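Local coordinates for Drep2 (Drosophila melanogaster, PDB 4D2K), which probably takes part in apoptotic DNA fragmentation, its CIDE domain, the part described here, joining with other CIDE domains in higher-order assemblies, at residues V49-E54 with T73-R79; V27-L33 with I60-F66. One frame throughout, in Å; residues are numbered along the deposited sequence.

Contact 1 of 2, residues V49-E54 with T73-R79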
loop_
_atom_site.group_PDB
_atom_site.type_symbol
_atom_site.label_atom_id
_atom_site.label_comp_id
_atom_site.label_asym_id
_atom_site.label_seq_id
_atom_site.Cartn_x
_atom_site.Cartn_y
_atom_site.Cartn_z
ATOM N N VAL A 49 -6.448 -6.089 -4.957
ATOM C CA VAL A 49 -6.185 -5.638 -3.601
ATOM C C VAL A 49 -6.664 -4.202 -3.481
ATOM O O VAL A 49 -6.936 -3.519 -4.481
ATOM C CB VAL A 49 -4.661 -5.713 -3.225
ATOM C CG1 VAL A 49 -4.139 -7.139 -3.311
ATOM C CG2 VAL A 49 -3.830 -4.807 -4.135
ATOM N N ARG A 50 -6.753 -3.738 -2.251
ATOM C CA ARG A 50 -7.006 -2.344 -1.999
ATOM C C ARG A 50 -5.840 -1.783 -1.171
ATOM O O ARG A 50 -5.209 -2.501 -0.413
ATOM C CB ARG A 50 -8.358 -2.212 -1.302
ATOM C CG ARG A 50 -9.520 -2.457 -2.258
ATOM C CD ARG A 50 -10.813 -2.815 -1.544
ATOM N NE ARG A 50 -10.645 -3.995 -0.698
ATOM C CZ ARG A 50 -10.703 -3.981 0.630
ATOM N NH1 ARG A 50 -10.955 -2.845 1.274
ATOM N NH2 ARG A 50 -10.529 -5.109 1.312
ATOM N N VAL A 51 -5.537 -0.507 -1.335
ATOM C CA VAL A 51 -4.481 0.111 -0.542
ATOM C C VAL A 51 -5.094 1.224 0.284
ATOM O O VAL A 51 -5.830 2.047 -0.246
ATOM C CB VAL A 51 -3.340 0.652 -1.432
ATOM C CG1 VAL A 51 -2.313 1.379 -0.586
ATOM C CG2 VAL A 51 -2.686 -0.496 -2.207
ATOM N N VAL A 52 -4.825 1.252 1.579
ATOM C CA VAL A 52 -5.408 2.304 2.390
ATOM C C VAL A 52 -4.351 2.920 3.276
ATOM O O VAL A 52 -3.326 2.306 3.542
ATOM C CB VAL A 52 -6.592 1.781 3.288
ATOM C CG1 VAL A 52 -7.714 1.194 2.445
ATOM C CG2 VAL A 52 -6.093 0.756 4.313
ATOM N N LEU A 53 -4.609 4.132 3.752
ATOM C CA LEU A 53 -3.723 4.756 4.722
ATOM C C LEU A 53 -3.809 3.977 6.026
ATOM O O LEU A 53 -4.893 3.551 6.437
ATOM C CB LEU A 53 -4.121 6.211 4.956
ATOM C CG LEU A 53 -3.934 7.219 3.823
ATOM C CD1 LEU A 53 -4.357 8.593 4.322
ATOM C CD2 LEU A 53 -2.480 7.248 3.390
ATOM N N GLU A 54 -2.676 3.787 6.680
ATOM C CA GLU A 54 -2.689 3.089 7.945
ATOM C C GLU A 54 -3.412 3.915 9.009
ATOM O O GLU A 54 -4.022 3.361 9.917
ATOM C CB GLU A 54 -1.263 2.745 8.405
ATOM C CG GLU A 54 -1.223 1.814 9.641
ATOM C CD GLU A 54 -1.455 2.555 10.941
ATOM O OE1 GLU A 54 -1.114 3.755 11.006
ATOM O OE2 GLU A 54 -1.989 1.953 11.895
ATOM N N THR A 73 5.177 7.248 4.191
ATOM C CA THR A 73 3.786 7.094 4.607
ATOM C C THR A 73 3.502 5.594 4.775
ATOM O O THR A 73 3.896 4.786 3.918
ATOM C CB THR A 73 2.794 7.695 3.572
ATOM O OG1 THR A 73 3.006 9.106 3.459
ATOM C CG2 THR A 73 1.358 7.434 3.971
ATOM N N VAL A 74 2.869 5.237 5.893
ATOM C CA VAL A 74 2.500 3.845 6.170
ATOM C C VAL A 74 1.145 3.501 5.539
ATOM O O VAL A 74 0.141 4.138 5.832
ATOM C CB VAL A 74 2.433 3.560 7.685
ATOM C CG1 VAL A 74 2.207 2.058 7.937
ATOM C CG2 VAL A 74 3.694 4.040 8.372
ATOM N N LEU A 75 1.145 2.508 4.661
ATOM C CA LEU A 75 -0.035 2.046 3.934
ATOM C C LEU A 75 -0.346 0.593 4.306
ATOM O O LEU A 75 0.554 -0.157 4.668
ATOM C CB LEU A 75 0.182 2.159 2.421
ATOM C CG LEU A 75 0.491 3.535 1.829
ATOM C CD1 LEU A 75 0.844 3.441 0.334
ATOM C CD2 LEU A 75 -0.699 4.476 2.055
ATOM N N LEU A 76 -1.614 0.200 4.254
ATOM C CA LEU A 76 -1.966 -1.204 4.427
ATOM C C LEU A 76 -2.457 -1.727 3.096
ATOM O O LEU A 76 -3.194 -1.057 2.366
ATOM C CB LEU A 76 -3.051 -1.413 5.496
ATOM C CG LEU A 76 -2.888 -0.825 6.901
ATOM C CD1 LEU A 76 -3.998 -1.335 7.809
ATOM C CD2 LEU A 76 -1.523 -1.124 7.501
ATOM N N LEU A 77 -2.064 -2.950 2.795
ATOM C CA LEU A 77 -2.591 -3.623 1.642
ATOM C C LEU A 77 -3.695 -4.544 2.165
ATOM O O LEU A 77 -3.451 -5.341 3.046
ATOM C CB LEU A 77 -1.479 -4.386 0.929
ATOM C CG LEU A 77 -1.671 -4.906 -0.487
ATOM C CD1 LEU A 77 -0.315 -5.063 -1.132
ATOM C CD2 LEU A 77 -2.354 -6.243 -0.430
ATOM N N LEU A 78 -4.905 -4.404 1.642
ATOM C CA LEU A 78 -6.045 -5.239 2.034
ATOM C C LEU A 78 -6.406 -6.182 0.912
ATOM O O LEU A 78 -6.632 -5.745 -0.225
ATOM C CB LEU A 78 -7.280 -4.385 2.349
ATOM C CG LEU A 78 -7.105 -3.271 3.376
ATOM C CD1 LEU A 78 -8.391 -2.486 3.546
ATOM C CD2 LEU A 78 -6.632 -3.840 4.694
ATOM N N ARG A 79 -6.451 -7.470 1.205
ATOM C CA ARG A 79 -6.921 -8.438 0.219
ATOM C C ARG A 79 -8.202 -9.111 0.701
ATOM O O ARG A 79 -8.569 -8.993 1.874
ATOM C CB ARG A 79 -5.845 -9.481 -0.066
ATOM C CG ARG A 79 -5.061 -9.917 1.172
ATOM C CD ARG A 79 -3.941 -10.884 0.818
ATOM N NE ARG A 79 -4.398 -11.900 -0.125
ATOM C CZ ARG A 79 -3.705 -12.988 -0.444
ATOM N NH1 ARG A 79 -2.530 -13.213 0.124
ATOM N NH2 ARG A 79 -4.195 -13.861 -1.314
#

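Contact 2 of 2, residues V27-L33 with I60-F66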
loop_
_atom_site.group_PDB
_atom_site.type_symbol
_atom_site.label_atom_id
_atom_site.label_comp_id
_atom_site.label_asym_id
_atom_site.label_seq_id
_atom_site.Cartn_x
_atom_site.Cartn_y
_atom_site.Cartn_z
ATOM N N VAL A 27 8.998 3.131 -4.937
ATOM C CA VAL A 27 8.178 3.126 -6.151
ATOM C C VAL A 27 7.923 4.533 -6.687
ATOM O O VAL A 27 7.907 5.514 -5.927
ATOM C CB VAL A 27 6.807 2.438 -5.913
ATOM C CG1 VAL A 27 6.987 0.931 -5.580
ATOM C CG2 VAL A 27 6.051 3.151 -4.807
ATOM N N GLY A 28 7.721 4.624 -8.003
ATOM C CA GLY A 28 7.454 5.894 -8.657
ATOM C C GLY A 28 5.998 6.176 -8.964
ATOM O O GLY A 28 5.620 7.334 -9.126
ATOM N N THR A 29 5.185 5.125 -9.072
ATOM C CA THR A 29 3.784 5.251 -9.493
ATOM C C THR A 29 2.834 4.382 -8.661
ATOM O O THR A 29 3.246 3.387 -8.044
ATOM C CB THR A 29 3.571 4.831 -10.985
ATOM O OG1 THR A 29 3.847 3.433 -11.097
ATOM C CG2 THR A 29 4.491 5.591 -11.962
ATOM N N PHE A 30 1.551 4.735 -8.691
ATOM C CA PHE A 30 0.540 3.954 -7.989
ATOM C C PHE A 30 0.478 2.508 -8.489
ATOM O O PHE A 30 0.370 1.566 -7.695
ATOM C CB PHE A 30 -0.826 4.624 -8.115
ATOM C CG PHE A 30 -1.942 3.802 -7.542
ATOM C CD1 PHE A 30 -2.073 3.632 -6.174
ATOM C CD2 PHE A 30 -2.857 3.188 -8.387
ATOM C CE1 PHE A 30 -3.087 2.859 -5.662
ATOM C CE2 PHE A 30 -3.875 2.413 -7.885
ATOM C CZ PHE A 30 -3.991 2.243 -6.520
ATOM N N GLU A 31 0.678 2.317 -9.785
ATOM C CA GLU A 31 0.554 0.990 -10.358
ATOM C C GLU A 31 1.721 0.129 -9.862
ATOM O O GLU A 31 1.565 -1.047 -9.471
ATOM C CB GLU A 31 0.558 1.086 -11.894
ATOM C CG GLU A 31 -0.673 1.788 -12.552
ATOM C CD GLU A 31 -0.783 3.312 -12.314
ATOM O OE1 GLU A 31 0.244 4.040 -12.325
ATOM O OE2 GLU A 31 -1.927 3.787 -12.125
ATOM N N GLU A 32 2.884 0.767 -9.783
ATOM C CA GLU A 32 4.080 0.144 -9.250
ATOM C C GLU A 32 3.914 -0.078 -7.739
ATOM O O GLU A 32 4.418 -1.065 -7.189
ATOM C CB GLU A 32 5.298 1.013 -9.595
ATOM C CG GLU A 32 6.665 0.412 -9.338
ATOM C CD GLU A 32 7.779 1.410 -9.641
ATOM O OE1 GLU A 32 7.622 2.191 -10.609
ATOM O OE2 GLU A 32 8.786 1.441 -8.899
ATOM N N LEU A 33 3.200 0.825 -7.068
ATOM C CA LEU A 33 2.878 0.586 -5.663
ATOM C C LEU A 33 2.139 -0.736 -5.511
ATOM O O LEU A 33 2.507 -1.539 -4.657
ATOM C CB LEU A 33 2.056 1.736 -5.068
ATOM C CG LEU A 33 1.460 1.423 -3.690
ATOM C CD1 LEU A 33 2.540 1.072 -2.686
ATOM C CD2 LEU A 33 0.706 2.632 -3.187
ATOM N N ILE A 60 -6.563 4.662 -1.351
ATOM C CA ILE A 60 -5.846 5.296 -2.460
ATOM C C ILE A 60 -6.105 4.485 -3.722
ATOM O O ILE A 60 -5.808 3.279 -3.757
ATOM C CB ILE A 60 -4.310 5.382 -2.209
ATOM C CG1 ILE A 60 -4.002 6.215 -0.966
ATOM C CG2 ILE A 60 -3.600 5.973 -3.408
ATOM C CD1 ILE A 60 -3.870 5.408 0.292
ATOM N N GLU A 61 -6.621 5.125 -4.768
ATOM C CA GLU A 61 -6.998 4.390 -5.983
ATOM C C GLU A 61 -6.479 4.971 -7.276
ATOM O O GLU A 61 -6.987 4.628 -8.340
ATOM C CB GLU A 61 -8.525 4.304 -6.139
ATOM C CG GLU A 61 -9.304 3.811 -4.939
ATOM C CD GLU A 61 -10.795 3.891 -5.191
ATOM O OE1 GLU A 61 -11.266 3.313 -6.193
ATOM O OE2 GLU A 61 -11.497 4.547 -4.406
ATOM N N ASP A 62 -5.494 5.852 -7.204
ATOM C CA ASP A 62 -5.041 6.550 -8.407
ATOM C C ASP A 62 -3.732 7.309 -8.182
ATOM O O ASP A 62 -3.357 7.605 -7.049
ATOM C CB ASP A 62 -6.128 7.496 -8.938
ATOM C CG ASP A 62 -6.701 8.410 -7.853
ATOM O OD1 ASP A 62 -5.972 9.271 -7.309
ATOM O OD2 ASP A 62 -7.921 8.304 -7.583
ATOM N N GLY A 63 -3.037 7.589 -9.282
ATOM C CA GLY A 63 -1.815 8.367 -9.248
ATOM C C GLY A 63 -1.912 9.733 -8.605
ATOM O O GLY A 63 -0.933 10.207 -8.032
ATOM N N GLU A 64 -3.054 10.393 -8.712
ATOM C CA GLU A 64 -3.124 11.767 -8.205
ATOM C C GLU A 64 -2.978 11.803 -6.661
ATOM O O GLU A 64 -2.082 12.478 -6.072
ATOM C CB GLU A 64 -4.448 12.424 -8.638
ATOM C CG GLU A 64 -4.617 12.604 -10.167
ATOM C CD GLU A 64 -5.094 11.328 -10.877
ATOM O OE1 GLU A 64 -5.988 10.630 -10.337
ATOM O OE2 GLU A 64 -4.547 11.006 -11.956
ATOM N N TYR A 65 -3.784 10.982 -6.001
ATOM C CA TYR A 65 -3.730 10.963 -4.555
ATOM C C TYR A 65 -2.408 10.347 -4.127
ATOM O O TYR A 65 -1.808 10.784 -3.163
ATOM C CB TYR A 65 -4.892 10.183 -3.952
ATOM C CG TYR A 65 -5.078 10.515 -2.491
ATOM C CD1 TYR A 65 -5.823 11.637 -2.104
ATOM C CD2 TYR A 65 -4.435 9.780 -1.500
ATOM C CE1 TYR A 65 -5.971 11.987 -0.761
ATOM C CE2 TYR A 65 -4.590 10.112 -0.143
ATOM C CZ TYR A 65 -5.360 11.215 0.208
ATOM O OH TYR A 65 -5.487 11.556 1.523
ATOM N N PHE A 66 -1.973 9.333 -4.870
ATOM C CA PHE A 66 -0.721 8.655 -4.598
ATOM C C PHE A 66 0.426 9.659 -4.588
ATOM O O PHE A 66 1.263 9.648 -3.682
ATOM C CB PHE A 66 -0.455 7.552 -5.635
ATOM C CG PHE A 66 0.972 7.092 -5.648
ATOM C CD1 PHE A 66 1.385 6.063 -4.822
ATOM C CD2 PHE A 66 1.916 7.721 -6.462
ATOM C CE1 PHE A 66 2.716 5.656 -4.801
ATOM C CE2 PHE A 66 3.244 7.332 -6.442
ATOM C CZ PHE A 66 3.649 6.292 -5.608
#

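Contact 1 of 2, residues V49-E54 with T73-R79
Strands 49-53 and 74-79 run antiparallel in the mixed sheet of the CIDE-N domain, a member of the ubiquitin-like superfamily, with 74-79 lying between 49-53 and 10-16. Arg50 and Leu78 exchange two backbone hydrogen bonds (Arg50 N to Leu78 O 2.9 Å, Leu78 N to Arg50 O 2.8 Å), and Val52 and Leu76 form the next hydrogen-bonded pair. Between them, Val51 faces Leu77 as a non-hydrogen-bonded pair.

Side chains alternate in face. Val49, Val51 and Leu77 point to the face packed by helix 30-40. Branched apolar groups suit the buried core at Val51 and Leu77, while Val49 sits at its margin against Leu34 and Lys38; Val49 CG1 meets Leu77 CD2 at 3.5 Å, and Val51 CG1 lies 3.9 Å from Leu75 CD1. On the other face, Val52, Leu76 and Leu78 form an apolar layer. Leu76 and Leu78 share the m,t rotamer, which places Leu78 CD1 3.9 Å from Val52 CG1 and Leu76 CD2 near Glu54. Arg50 suits the margin of this layer because its long aliphatic stem lets the guanidinium lie with one face over Leu78 CB while Arg50 NH2 hydrogen-bonds to Glu82 O.

At the C-terminal end of strand 49-53, Leu53 and Leu75 diverge at CB, yet their CD2 atoms close to 3.6 Å. Just past the strand, Glu54 N donates one more hydrogen bond, to Val74 O (3.0 Å); its methylenes serve as apolar surface while its carboxylate pairs with Arg19, and Glu54 CG rests 3.6 Å from Leu76 CD2.

Contact 2 of 2, residues V27-L33 with I60-F66
Phe66 and Phe30 each lose more than 100 Å² to this contact, which has no hydrogen bond across it and rests on apolar packing. Phe66 reaches from helix 63-67 to the start of helix 30-40. One face of its ring lies against the backbone there, where Phe66 CD2 lies 3.7 Å from Phe30 N, while its edge meets Val27 CG2 and Leu33 CD2. A large, flat, apolar side chain suits this site, which Leu12 of strand 10-16 also borders. In the ubiquitin-like fold of the CIDE-N domain, the contact thus joins the N-terminal ends of the long and short helices. Thr29 and Asp62 are their N-caps: first-turn amides lack a carbonyl from a preceding turn, and these short side chains fold back to accept from them, Thr29 OG1 from Glu32 N (3.1 Å) and Asp62 OD1 from Tyr65 N (3.1 Å). Phe30 returns the packing, its ring face over the Glu61-Asp62 peptide and Phe30 CE1 3.9 Å from Ile60 CG2. The first-turn backbone of helix 63-67 comes up to Phe30, Gly63 N lying 3.9 Å from Phe30 CB.

From the N terminus, the chain passes strands 10-16 and 22-27 and reaches 27-33, the first half of contact 2. Helix 30-40 then leads to 49-54, which opens contact 1. Next comes 60-66, closing the loop of contact 2 across 26 intervening residues, and finally 73-79, closing contact 1 across 18. The segments alternate, so the two loops cross rather than nest. Contact 1 sets the final strand of the sheet beside 49-53; contact 2 brings the two helices together. They meet directly: Val51 O probably accepts a hydrogen bond from Ile60 N (2.9 Å), and Leu75 CD1 packs against Leu33 CD2 at 3.6 Å, joining sheet and helix 30-40 in one core.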